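Local coordinates for protein putative agmatine deiminase (Streptococcus mutans, PDB 2EWO) that probably catalyses the hydrolysis of agmatine to N-carbamoylputrescine and ammonia, as an agmatine deiminase of the peptidyl-arginine deiminase family, at residues Ile319-Tyr323 / Gly357-Cys361; Lys273-Thr277 / Ala306-Phe311; Trp28-Pro32 / Ala45-Phe49; Asp36-Leu40 / Glu351-Gly355. All blocks are in the same frame, centred on the assembly; numbering follows the deposited sequence.

Contact 1: residues Ile319-Tyr323 / Gly357-Cys361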
loop_
_atom_site.group_PDB
_atom_site.type_symbol
_atom_site.label_atom_id
_atom_site.label_comp_id
_atom_site.label_asym_id
_atom_site.label_seq_id
_atom_site.Cartn_x
_atom_site.Cartn_y
_atom_site.Cartn_z
ATOM N N ILE A 319 26.198 21.772 8.668
ATOM C CA ILE A 319 25.655 21.485 7.353
ATOM C C ILE A 319 24.822 22.709 7.010
ATOM O O ILE A 319 23.765 22.937 7.598
ATOM C CB ILE A 319 24.776 20.225 7.386
ATOM C CG1 ILE A 319 25.464 19.126 8.221
ATOM C CG2 ILE A 319 24.506 19.756 5.960
ATOM C CD1 ILE A 319 26.746 18.541 7.628
ATOM N N LEU A 320 25.320 23.507 6.071
ATOM C CA LEU A 320 24.646 24.740 5.675
ATOM C C LEU A 320 24.122 24.715 4.241
ATOM O O LEU A 320 24.740 24.132 3.345
ATOM C CB LEU A 320 25.607 25.931 5.853
ATOM C CG LEU A 320 25.104 27.366 5.636
ATOM C CD1 LEU A 320 24.360 27.852 6.882
ATOM C CD2 LEU A 320 26.292 28.278 5.357
ATOM N N PRO A 321 22.962 25.352 4.016
ATOM C CA PRO A 321 22.344 25.411 2.689
ATOM C C PRO A 321 23.047 26.364 1.734
ATOM O O PRO A 321 23.495 27.429 2.138
ATOM C CB PRO A 321 20.904 25.820 3.000
ATOM C CG PRO A 321 21.033 26.619 4.255
ATOM C CD PRO A 321 22.035 25.840 5.056
ATOM N N GLN A 322 23.153 25.959 0.471
ATOM C CA GLN A 322 23.799 26.763 -0.567
ATOM C C GLN A 322 22.882 26.809 -1.787
ATOM O O GLN A 322 22.977 25.958 -2.685
ATOM C CB GLN A 322 25.142 26.145 -0.980
ATOM C CG GLN A 322 26.179 25.978 0.129
ATOM C CD GLN A 322 26.735 27.294 0.633
ATOM O OE1 GLN A 322 26.042 28.057 1.305
ATOM N NE2 GLN A 322 27.994 27.572 0.300
ATOM N N TYR A 323 22.010 27.812 -1.823
ATOM C CA TYR A 323 21.050 27.969 -2.919
ATOM C C TYR A 323 21.653 28.463 -4.240
ATOM O O TYR A 323 21.040 28.339 -5.306
ATOM C CB TYR A 323 19.932 28.922 -2.487
ATOM C CG TYR A 323 19.430 28.659 -1.090
ATOM C CD1 TYR A 323 18.805 27.455 -0.761
ATOM C CD2 TYR A 323 19.594 29.609 -0.088
ATOM C CE1 TYR A 323 18.359 27.206 0.543
ATOM C CE2 TYR A 323 19.155 29.376 1.213
ATOM C CZ TYR A 323 18.540 28.179 1.527
ATOM O OH TYR A 323 18.114 27.964 2.820
ATOM N N GLY A 357 10.959 24.508 3.336
ATOM C CA GLY A 357 11.755 24.085 4.473
ATOM C C GLY A 357 13.127 23.639 4.006
ATOM O O GLY A 357 13.266 23.200 2.861
ATOM N N ASN A 358 14.135 23.752 4.873
ATOM C CA ASN A 358 15.493 23.343 4.506
ATOM C C ASN A 358 16.158 22.352 5.448
ATOM O O ASN A 358 15.531 21.833 6.368
ATOM C CB ASN A 358 16.412 24.561 4.338
ATOM C CG ASN A 358 16.801 24.810 2.877
ATOM O OD1 ASN A 358 15.951 25.118 2.036
ATOM N ND2 ASN A 358 18.090 24.672 2.574
ATOM N N ILE A 359 17.444 22.114 5.190
ATOM C CA ILE A 359 18.278 21.166 5.936
ATOM C C ILE A 359 17.861 20.902 7.370
ATOM O O ILE A 359 17.874 19.753 7.814
ATOM C CB ILE A 359 19.763 21.599 5.947
ATOM C CG1 ILE A 359 20.235 21.886 4.522
ATOM C CG2 ILE A 359 20.615 20.482 6.516
ATOM C CD1 ILE A 359 21.612 22.477 4.439
ATOM N N HIS A 360 17.503 21.944 8.053
ATOM C CA HIS A 360 17.100 21.785 9.458
ATOM C C HIS A 360 15.729 21.107 9.538
ATOM O O HIS A 360 15.520 20.175 10.324
ATOM C CB HIS A 360 17.014 23.157 10.137
ATOM C CG HIS A 360 16.887 23.069 11.661
ATOM N ND1 HIS A 360 17.760 22.308 12.432
ATOM C CD2 HIS A 360 16.009 23.634 12.533
ATOM C CE1 HIS A 360 17.403 22.426 13.698
ATOM N NE2 HIS A 360 16.361 23.213 13.776
ATOM N N CYS A 361 14.833 21.595 8.707
ATOM C CA CYS A 361 13.446 21.111 8.657
ATOM C C CYS A 361 13.361 19.626 8.248
ATOM O O CYS A 361 12.306 18.990 8.365
ATOM C CB CYS A 361 12.643 21.925 7.639
ATOM S SG CYS A 361 12.081 23.573 8.297
#
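Ile359 reaches across to the end of the strand 317-321 and lays its CD1 methyl beside the peptide that joins Leu320 to Pro321. CD1 lies 3.2 Å from Pro321 N and 3.4 Å from Pro321 CD, so one methyl covers both the peptide and the start of the proline ring. The reach follows from the torsions of Ile359: CG1 stands beside its own backbone N (chi1 -51°), and an extended chi2 of 173° then carries CD1 outward. The second branch is used as well, for Ile359 CG2 meets Ile319 CG2 at 4.0 Å, the two side chains crossing at about a right angle.

One residue earlier, the Asn358 amide fits between Pro321 and Tyr323. Its ND2 lies 3.1 Å from Pro321 CB, and its CG sits in the plane of the Tyr323 ring, off the edge of that ring, with amide and ring planes 78° apart. Although Asn358 ND2 is 3.3 Å from Tyr323 OH, the angle is too poor for a hydrogen bond. Each polar group is held elsewhere: the hydroxyl of Tyr323 pairs with Ser307 O, and ND2 binds Thr349 O weakly.

Farther out, Val52 of helix 43-57 touches both isoleucines, while Ile352 and Ala353 of helix 350-353 pack on Asn358. The arrangement lays the loop 357-361, between helix 350-353 and strand 364-367, against the end of the middle strand of the mixed sheet 312-314, 317-321, 343-347, one of the blades expected for the pentein fold of this family.

Contact 2: residues Lys273-Thr277 / Ala306-Phe311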
loop_
_atom_site.group_PDB
_atom_site.type_symbol
_atom_site.label_atom_id
_atom_site.label_comp_id
_atom_site.label_asym_id
_atom_site.label_seq_id
_atom_site.Cartn_x
_atom_site.Cartn_y
_atom_site.Cartn_z
ATOM N N LYS A 273 24.908 37.694 13.385
ATOM C CA LYS A 273 24.269 38.107 12.156
ATOM C C LYS A 273 24.471 37.158 10.990
ATOM O O LYS A 273 25.597 36.892 10.571
ATOM C CB LYS A 273 24.736 39.508 11.759
ATOM C CG LYS A 273 24.057 40.641 12.515
ATOM C CD LYS A 273 24.385 41.973 11.860
ATOM C CE LYS A 273 23.764 43.149 12.589
ATOM N NZ LYS A 273 24.058 44.435 11.887
HETATM N N MSE A 274 23.359 36.648 10.474
HETATM C CA MSE A 274 23.366 35.750 9.328
HETATM C C MSE A 274 22.864 36.610 8.173
HETATM O O MSE A 274 22.241 37.644 8.400
HETATM C CB MSE A 274 22.404 34.577 9.578
HETATM C CG MSE A 274 22.413 33.475 8.504
HETATM SE SE MSE A 274 24.098 32.451 8.415
HETATM C CE MSE A 274 23.991 31.596 10.166
ATOM N N CYS A 275 23.136 36.206 6.939
ATOM C CA CYS A 275 22.669 36.981 5.800
ATOM C C CYS A 275 21.491 36.277 5.148
ATOM O O CYS A 275 21.219 35.104 5.423
ATOM C CB CYS A 275 23.782 37.137 4.769
ATOM S SG CYS A 275 24.179 35.604 3.910
ATOM N N VAL A 276 20.799 37.012 4.285
ATOM C CA VAL A 276 19.655 36.492 3.550
ATOM C C VAL A 276 19.980 36.543 2.060
ATOM O O VAL A 276 20.782 37.370 1.624
ATOM C CB VAL A 276 18.366 37.330 3.817
ATOM C CG1 VAL A 276 17.854 37.078 5.230
ATOM C CG2 VAL A 276 18.646 38.812 3.614
ATOM N N THR A 277 19.369 35.660 1.277
ATOM C CA THR A 277 19.616 35.655 -0.159
ATOM C C THR A 277 19.304 37.039 -0.738
ATOM O O THR A 277 18.596 37.835 -0.118
ATOM C CB THR A 277 18.747 34.589 -0.871
ATOM O OG1 THR A 277 17.385 34.717 -0.448
ATOM C CG2 THR A 277 19.248 33.197 -0.554
ATOM N N ALA A 306 14.132 30.737 1.292
ATOM C CA ALA A 306 15.513 30.240 1.201
ATOM C C ALA A 306 16.321 30.964 2.287
ATOM O O ALA A 306 16.926 32.005 2.031
ATOM C CB ALA A 306 16.098 30.520 -0.185
ATOM N N SER A 307 16.317 30.407 3.498
ATOM C CA SER A 307 17.013 30.992 4.645
ATOM C C SER A 307 18.285 30.214 5.011
ATOM O O SER A 307 18.287 28.983 5.025
ATOM C CB SER A 307 16.047 31.034 5.840
ATOM O OG SER A 307 16.614 31.658 6.974
ATOM N N TYR A 308 19.364 30.940 5.303
ATOM C CA TYR A 308 20.638 30.313 5.667
ATOM C C TYR A 308 20.626 29.895 7.144
ATOM O O TYR A 308 21.503 29.165 7.606
ATOM C CB TYR A 308 21.812 31.279 5.409
ATOM C CG TYR A 308 22.037 31.634 3.950
ATOM C CD1 TYR A 308 22.525 30.688 3.047
ATOM C CD2 TYR A 308 21.721 32.909 3.462
ATOM C CE1 TYR A 308 22.688 30.997 1.691
ATOM C CE2 TYR A 308 21.878 33.232 2.108
ATOM C CZ TYR A 308 22.360 32.269 1.227
ATOM O OH TYR A 308 22.497 32.571 -0.114
ATOM N N LEU A 309 19.620 30.360 7.875
ATOM C CA LEU A 309 19.493 30.042 9.284
ATOM C C LEU A 309 19.062 28.583 9.431
ATOM O O LEU A 309 19.083 28.015 10.530
ATOM C CB LEU A 309 18.474 30.979 9.928
ATOM C CG LEU A 309 18.675 31.338 11.405
ATOM C CD1 LEU A 309 18.328 30.151 12.291
ATOM C CD2 LEU A 309 20.116 31.789 11.629
ATOM N N ASN A 310 18.677 27.976 8.312
ATOM C CA ASN A 310 18.248 26.578 8.280
ATOM C C ASN A 310 19.455 25.657 8.178
ATOM O O ASN A 310 19.643 24.968 7.179
ATOM C CB ASN A 310 17.313 26.344 7.078
ATOM C CG ASN A 310 15.852 26.574 7.416
ATOM O OD1 ASN A 310 15.162 25.665 7.897
ATOM N ND2 ASN A 310 15.375 27.795 7.181
ATOM N N PHE A 311 20.281 25.661 9.214
ATOM C CA PHE A 311 21.466 24.812 9.227
ATOM C C PHE A 311 21.407 23.823 10.407
ATOM O O PHE A 311 20.779 24.089 11.447
ATOM C CB PHE A 311 22.755 25.684 9.266
ATOM C CG PHE A 311 22.789 26.680 10.402
ATOM C CD1 PHE A 311 23.246 26.303 11.660
ATOM C CD2 PHE A 311 22.283 27.967 10.234
ATOM C CE1 PHE A 311 23.191 27.182 12.731
ATOM C CE2 PHE A 311 22.224 28.853 11.304
ATOM C CZ PHE A 311 22.676 28.457 12.553
#
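The unusual feature here is that one cysteine meets a phenol ring in two ways, with its carbonyl at the edge and its sulfur obliquely. Cys275 O lies in the plane of the Tyr308 ring, 3.0 Å from Tyr308 CD2. The side chain of the same cysteine approaches differently: its SG stands 4.4 Å from the Tyr308 centroid, well off the ring normal, in an oblique sulfur-aromatic contact.

Tyr308 gives up more surface than any other residue of the two segments. With CG beside its backbone N (chi1 -65°), the ring extends along Cys275-Thr277, and its hydroxyl arrives 3.3 Å from Thr277 CG2. That methyl also lies 3.7 Å from Ala306 O. The polar end of Tyr308 is satisfied outside the contact by Asp328, and Tyr323 packs against the same ring.

At the other end Met274, present as selenomethionine, crosses Tyr308 at about a right angle, with Met274 CG 3.8 Å from Tyr308 CB. Bends at chi2 and chi3 (67° and 66°) curl its chain so that CE comes within 3.5 Å of Phe311 CE2 and 4.1 Å of Leu309 CD2. Val335 and Met338 of helix 328-338 also touch Met274.

Ser307-Asn310 forms a type I beta turn, and Asn310 continues it as the centre of an inverse gamma turn. This doubly turned connection, just before strand 312-314, packs on the loop between strands 270-271 and 281-282, with all eight touching residues buried, in what is probably the pentein fold of this family.

Contact 3: residues Trp28-Pro32 / Ala45-Phe49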
loop_
_atom_site.group_PDB
_atom_site.type_symbol
_atom_site.label_atom_id
_atom_site.label_comp_id
_atom_site.label_asym_id
_atom_site.label_seq_id
_atom_site.Cartn_x
_atom_site.Cartn_y
_atom_site.Cartn_z
ATOM N N TRP A 28 18.673 11.712 12.396
ATOM C CA TRP A 28 17.545 11.076 11.741
ATOM C C TRP A 28 16.981 11.971 10.652
ATOM O O TRP A 28 16.891 13.186 10.831
ATOM C CB TRP A 28 16.433 10.798 12.757
ATOM C CG TRP A 28 16.811 9.834 13.846
ATOM C CD1 TRP A 28 17.434 10.123 15.036
ATOM C CD2 TRP A 28 16.590 8.420 13.846
ATOM N NE1 TRP A 28 17.609 8.976 15.773
ATOM C CE2 TRP A 28 17.102 7.918 15.065
ATOM C CE3 TRP A 28 16.006 7.528 12.934
ATOM C CZ2 TRP A 28 17.053 6.572 15.392
ATOM C CZ3 TRP A 28 15.957 6.188 13.262
ATOM C CH2 TRP A 28 16.479 5.724 14.483
HETATM N N MSE A 29 16.612 11.363 9.525
HETATM C CA MSE A 29 15.991 12.079 8.415
HETATM C C MSE A 29 15.139 11.153 7.526
HETATM O O MSE A 29 15.497 10.000 7.275
HETATM C CB MSE A 29 17.040 12.845 7.590
HETATM C CG MSE A 29 18.218 12.043 7.021
HETATM SE SE MSE A 29 19.501 13.176 5.980
HETATM C CE MSE A 29 18.495 13.337 4.306
ATOM N N LEU A 30 13.995 11.672 7.084
ATOM C CA LEU A 30 13.057 10.925 6.249
ATOM C C LEU A 30 13.410 10.887 4.755
ATOM O O LEU A 30 14.566 11.073 4.379
ATOM C CB LEU A 30 11.641 11.484 6.440
ATOM C CG LEU A 30 10.963 11.161 7.778
ATOM C CD1 LEU A 30 9.720 12.013 7.936
ATOM C CD2 LEU A 30 10.620 9.671 7.840
ATOM N N TRP A 31 12.420 10.643 3.904
ATOM C CA TRP A 31 12.668 10.559 2.470
ATOM C C TRP A 31 11.498 11.087 1.660
ATOM O O TRP A 31 10.401 10.543 1.713
ATOM C CB TRP A 31 12.930 9.111 2.086
ATOM C CG TRP A 31 13.440 8.925 0.689
ATOM C CD1 TRP A 31 12.716 8.571 -0.422
ATOM C CD2 TRP A 31 14.805 9.006 0.269
ATOM N NE1 TRP A 31 13.556 8.417 -1.505
ATOM C CE2 TRP A 31 14.840 8.680 -1.107
ATOM C CE3 TRP A 31 16.004 9.322 0.925
ATOM C CZ2 TRP A 31 16.029 8.658 -1.835
ATOM C CZ3 TRP A 31 17.183 9.300 0.204
ATOM C CH2 TRP A 31 17.188 8.969 -1.165
ATOM N N PRO A 32 11.724 12.144 0.875
ATOM C CA PRO A 32 10.684 12.753 0.045
ATOM C C PRO A 32 10.172 11.837 -1.047
ATOM O O PRO A 32 10.952 11.137 -1.694
ATOM C CB PRO A 32 11.382 13.979 -0.523
ATOM C CG PRO A 32 12.792 13.489 -0.687
ATOM C CD PRO A 32 13.023 12.791 0.633
ATOM N N ALA A 45 14.630 16.251 -5.420
ATOM C CA ALA A 45 14.664 16.437 -3.979
ATOM C C ALA A 45 15.358 15.264 -3.309
ATOM O O ALA A 45 16.070 15.438 -2.313
ATOM C CB ALA A 45 13.244 16.587 -3.437
ATOM N N GLN A 46 15.143 14.069 -3.852
ATOM C CA GLN A 46 15.769 12.879 -3.284
ATOM C C GLN A 46 17.287 13.001 -3.317
ATOM O O GLN A 46 17.970 12.794 -2.302
ATOM C CB GLN A 46 15.296 11.619 -4.026
ATOM C CG GLN A 46 13.951 11.134 -3.516
ATOM C CD GLN A 46 13.276 10.129 -4.418
ATOM O OE1 GLN A 46 12.311 9.484 -4.012
ATOM N NE2 GLN A 46 13.764 9.995 -5.648
ATOM N N LYS A 47 17.809 13.353 -4.486
ATOM C CA LYS A 47 19.244 13.526 -4.653
ATOM C C LYS A 47 19.725 14.611 -3.694
ATOM O O LYS A 47 20.816 14.530 -3.137
ATOM C CB LYS A 47 19.565 13.930 -6.089
ATOM C CG LYS A 47 21.043 13.889 -6.384
ATOM C CD LYS A 47 21.375 14.552 -7.696
ATOM C CE LYS A 47 22.882 14.628 -7.856
ATOM N NZ LYS A 47 23.520 15.299 -6.678
ATOM N N ALA A 48 18.896 15.629 -3.509
ATOM C CA ALA A 48 19.227 16.718 -2.616
ATOM C C ALA A 48 19.283 16.179 -1.196
ATOM O O ALA A 48 20.071 16.643 -0.372
ATOM C CB ALA A 48 18.183 17.817 -2.725
ATOM N N PHE A 49 18.432 15.201 -0.902
ATOM C CA PHE A 49 18.420 14.607 0.432
ATOM C C PHE A 49 19.621 13.681 0.580
ATOM O O PHE A 49 20.251 13.623 1.640
ATOM C CB PHE A 49 17.131 13.825 0.659
ATOM C CG PHE A 49 16.066 14.603 1.378
ATOM C CD1 PHE A 49 15.487 15.728 0.802
ATOM C CD2 PHE A 49 15.614 14.183 2.628
ATOM C CE1 PHE A 49 14.469 16.417 1.462
ATOM C CE2 PHE A 49 14.598 14.864 3.297
ATOM C CZ PHE A 49 14.023 15.982 2.714
#
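Phe49, Pro32 and Gln46 carry most of this interface, and Phe49 loses the most surface. Its ring receives Pro32 CD over the centre of one face: the carbon stands 3.5 Å from the Phe49 centroid and only 10° off the ring normal, a CH-pi contact. Pro32 CG drifts toward the rim, 3.8 Å from Phe49 CD1, and also meets the methyl of Ala45 at 4.2 Å. From another quarter comes Met29, a selenomethionine, whose CE lies 3.4 Å from Phe49 CD2 in an oblique approach; the two side chains slide past each other in opposite directions.

The segments belong to a beta-alpha-beta unit, strand 24-29, helix 43-57 and strand 62-66, and the contact sets the first turns of the helix against the chain that leaves the first strand. Met29 is still on that strand, whereas Trp31 and Pro32 follow it in the loop.

Gln46 lies across Trp31 at about a right angle. Its CG, placed beside the helix backbone N by a chi1 of -82°, sits 3.0 Å above the indole plane, offset toward the rim, while Gln46 CB is 3.8 Å from Trp31 CZ2. Pro32 CD also lies over the rim of a face of the indole of its chain neighbour Trp31. Beyond Phe49, Ile352 of helix 350-353 and Ile362 of a loop continue the apolar packing, and Val66 of strand 62-66 touches Trp31.

Contact 4: residues Asp36-Leu40 / Glu351-Gly355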
loop_
_atom_site.group_PDB
_atom_site.type_symbol
_atom_site.label_atom_id
_atom_site.label_comp_id
_atom_site.label_asym_id
_atom_site.label_seq_id
_atom_site.Cartn_x
_atom_site.Cartn_y
_atom_site.Cartn_z
ATOM N N ASP A 36 2.632 15.573 -4.844
ATOM C CA ASP A 36 1.751 16.666 -4.460
ATOM C C ASP A 36 2.612 17.854 -4.068
ATOM O O ASP A 36 2.187 18.996 -4.191
ATOM C CB ASP A 36 0.901 16.276 -3.242
ATOM C CG ASP A 36 0.056 15.034 -3.472
ATOM O OD1 ASP A 36 0.626 13.981 -3.871
ATOM O OD2 ASP A 36 -1.183 15.106 -3.234
ATOM N N ASN A 37 3.820 17.581 -3.581
ATOM C CA ASN A 37 4.699 18.653 -3.143
ATOM C C ASN A 37 6.050 18.756 -3.854
ATOM O O ASN A 37 6.541 19.858 -4.084
ATOM C CB ASN A 37 4.940 18.530 -1.643
ATOM C CG ASN A 37 5.842 19.614 -1.112
ATOM O OD1 ASN A 37 6.617 19.385 -0.184
ATOM N ND2 ASN A 37 5.743 20.806 -1.686
ATOM N N TRP A 38 6.655 17.624 -4.197
ATOM C CA TRP A 38 7.951 17.642 -4.858
ATOM C C TRP A 38 7.852 17.437 -6.364
ATOM O O TRP A 38 7.216 16.496 -6.838
ATOM C CB TRP A 38 8.868 16.587 -4.242
ATOM C CG TRP A 38 8.911 16.641 -2.734
ATOM C CD1 TRP A 38 8.198 15.868 -1.869
ATOM C CD2 TRP A 38 9.705 17.519 -1.923
ATOM N NE1 TRP A 38 8.499 16.205 -0.572
ATOM C CE2 TRP A 38 9.422 17.215 -0.576
ATOM C CE3 TRP A 38 10.625 18.534 -2.205
ATOM C CZ2 TRP A 38 10.027 17.886 0.489
ATOM C CZ3 TRP A 38 11.229 19.203 -1.143
ATOM C CH2 TRP A 38 10.926 18.874 0.188
ATOM N N ARG A 39 8.500 18.324 -7.114
ATOM C CA ARG A 39 8.460 18.256 -8.567
ATOM C C ARG A 39 9.247 17.092 -9.120
ATOM O O ARG A 39 10.114 16.539 -8.450
ATOM C CB ARG A 39 8.989 19.553 -9.168
ATOM C CG ARG A 39 10.492 19.729 -9.058
ATOM C CD ARG A 39 10.907 21.120 -9.526
ATOM N NE ARG A 39 12.354 21.285 -9.521
ATOM C CZ ARG A 39 13.136 20.972 -10.545
ATOM N NH1 ARG A 39 12.617 20.483 -11.663
ATOM N NH2 ARG A 39 14.441 21.135 -10.439
ATOM N N LEU A 40 8.924 16.734 -10.354
ATOM C CA LEU A 40 9.588 15.640 -11.042
ATOM C C LEU A 40 9.661 14.356 -10.214
ATOM O O LEU A 40 10.741 13.826 -9.962
ATOM C CB LEU A 40 11.001 16.069 -11.466
ATOM C CG LEU A 40 11.163 17.037 -12.648
ATOM C CD1 LEU A 40 10.500 16.443 -13.889
ATOM C CD2 LEU A 40 10.548 18.375 -12.313
ATOM N N GLU A 351 16.919 22.613 -3.899
ATOM C CA GLU A 351 15.878 21.761 -4.477
ATOM C C GLU A 351 14.810 21.348 -3.453
ATOM O O GLU A 351 13.678 21.019 -3.822
ATOM C CB GLU A 351 16.508 20.508 -5.094
ATOM C CG GLU A 351 15.557 19.738 -5.994
ATOM C CD GLU A 351 15.270 20.472 -7.290
ATOM O OE1 GLU A 351 16.102 21.323 -7.672
ATOM O OE2 GLU A 351 14.228 20.196 -7.927
ATOM N N ILE A 352 15.174 21.359 -2.173
ATOM C CA ILE A 352 14.230 20.994 -1.125
ATOM C C ILE A 352 13.571 22.261 -0.588
ATOM O O ILE A 352 12.534 22.210 0.082
ATOM C CB ILE A 352 14.913 20.229 0.051
ATOM C CG1 ILE A 352 15.622 21.192 0.992
ATOM C CG2 ILE A 352 15.934 19.245 -0.477
ATOM C CD1 ILE A 352 16.025 20.518 2.272
ATOM N N ALA A 353 14.182 23.403 -0.883
ATOM C CA ALA A 353 13.632 24.678 -0.445
ATOM C C ALA A 353 12.388 24.963 -1.277
ATOM O O ALA A 353 11.602 25.852 -0.956
ATOM C CB ALA A 353 14.652 25.787 -0.628
ATOM N N TYR A 354 12.220 24.202 -2.356
ATOM C CA TYR A 354 11.050 24.347 -3.210
ATOM C C TYR A 354 9.874 23.606 -2.567
ATOM O O TYR A 354 8.742 23.668 -3.053
ATOM C CB TYR A 354 11.305 23.755 -4.597
ATOM C CG TYR A 354 12.326 24.492 -5.434
ATOM C CD1 TYR A 354 12.298 25.882 -5.540
ATOM C CD2 TYR A 354 13.290 23.797 -6.169
ATOM C CE1 TYR A 354 13.202 26.563 -6.356
ATOM C CE2 TYR A 354 14.198 24.469 -6.990
ATOM C CZ TYR A 354 14.145 25.851 -7.077
ATOM O OH TYR A 354 15.023 26.533 -7.882
ATOM N N GLY A 355 10.157 22.901 -1.474
ATOM C CA GLY A 355 9.130 22.146 -0.781
ATOM C C GLY A 355 8.679 22.833 0.486
ATOM O O GLY A 355 7.772 22.360 1.166
HETATM O O HOH W 1 10.849 19.993 -5.418
#
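Arg39 and Glu351 meet at about a right angle, their guanidinium and carboxylate planes 59° apart, so the salt bridge is not a flat, coplanar pair. Arg39 NH2 is 2.7 Å from Glu351 OE2 and gives a weak hydrogen bond to Glu351 OE1 at 3.2 Å; Arg39 NE also lies 2.7 Å from OE2. The arginine arrives with its chain extended from CG to NE, whereas Glu351 is bent at chi2 (71°), which turns its carboxylate toward the guanidinium. A water weakly links Arg39 N to Glu351 O.

Trp38 approaches the other segment by the rim of its six-membered ring. Trp38 CZ3 points at the backbone of Ile352, 3.5 Å from its CA, and stands 3.6 Å from Gly355 CA. Asn37 folds back, with OD1 3.5 Å above one face of the indole, offset toward the rim, and lies alongside Gly355.

The indole NE1 is bound by Asp95, and Leu40 touches Leu40 of the second subunit. Ala45 of helix 43-57 packs on Trp38, and Ala48 and Phe49 of that helix pack on Ile352, so the loop 36-40 and the short helix 350-353 both rest against its N-terminal part.

Overall arrangement
Along the chain, contact 3 closes first; contact 2 closes before contact 1 opens, and contact 4 joins residues near the start to residues near the end, spanning contact 2 and interleaving with contacts 1 and 3. Contacts 1 and 2 have centres about 9 Å apart and touch through Tyr323 and Ser307; contacts 3 and 4, with centres about 11 Å apart, meet around helix 43-57. Helix 350-353 links contact 4 to contact 1, their centres about 14 Å apart. Contacts 2 and 3, centres about 20 Å apart, do not touch. Neighbouring pairs thus form a continuous chain of packing, showing how sequence-distant parts of one deiminase domain are tied together.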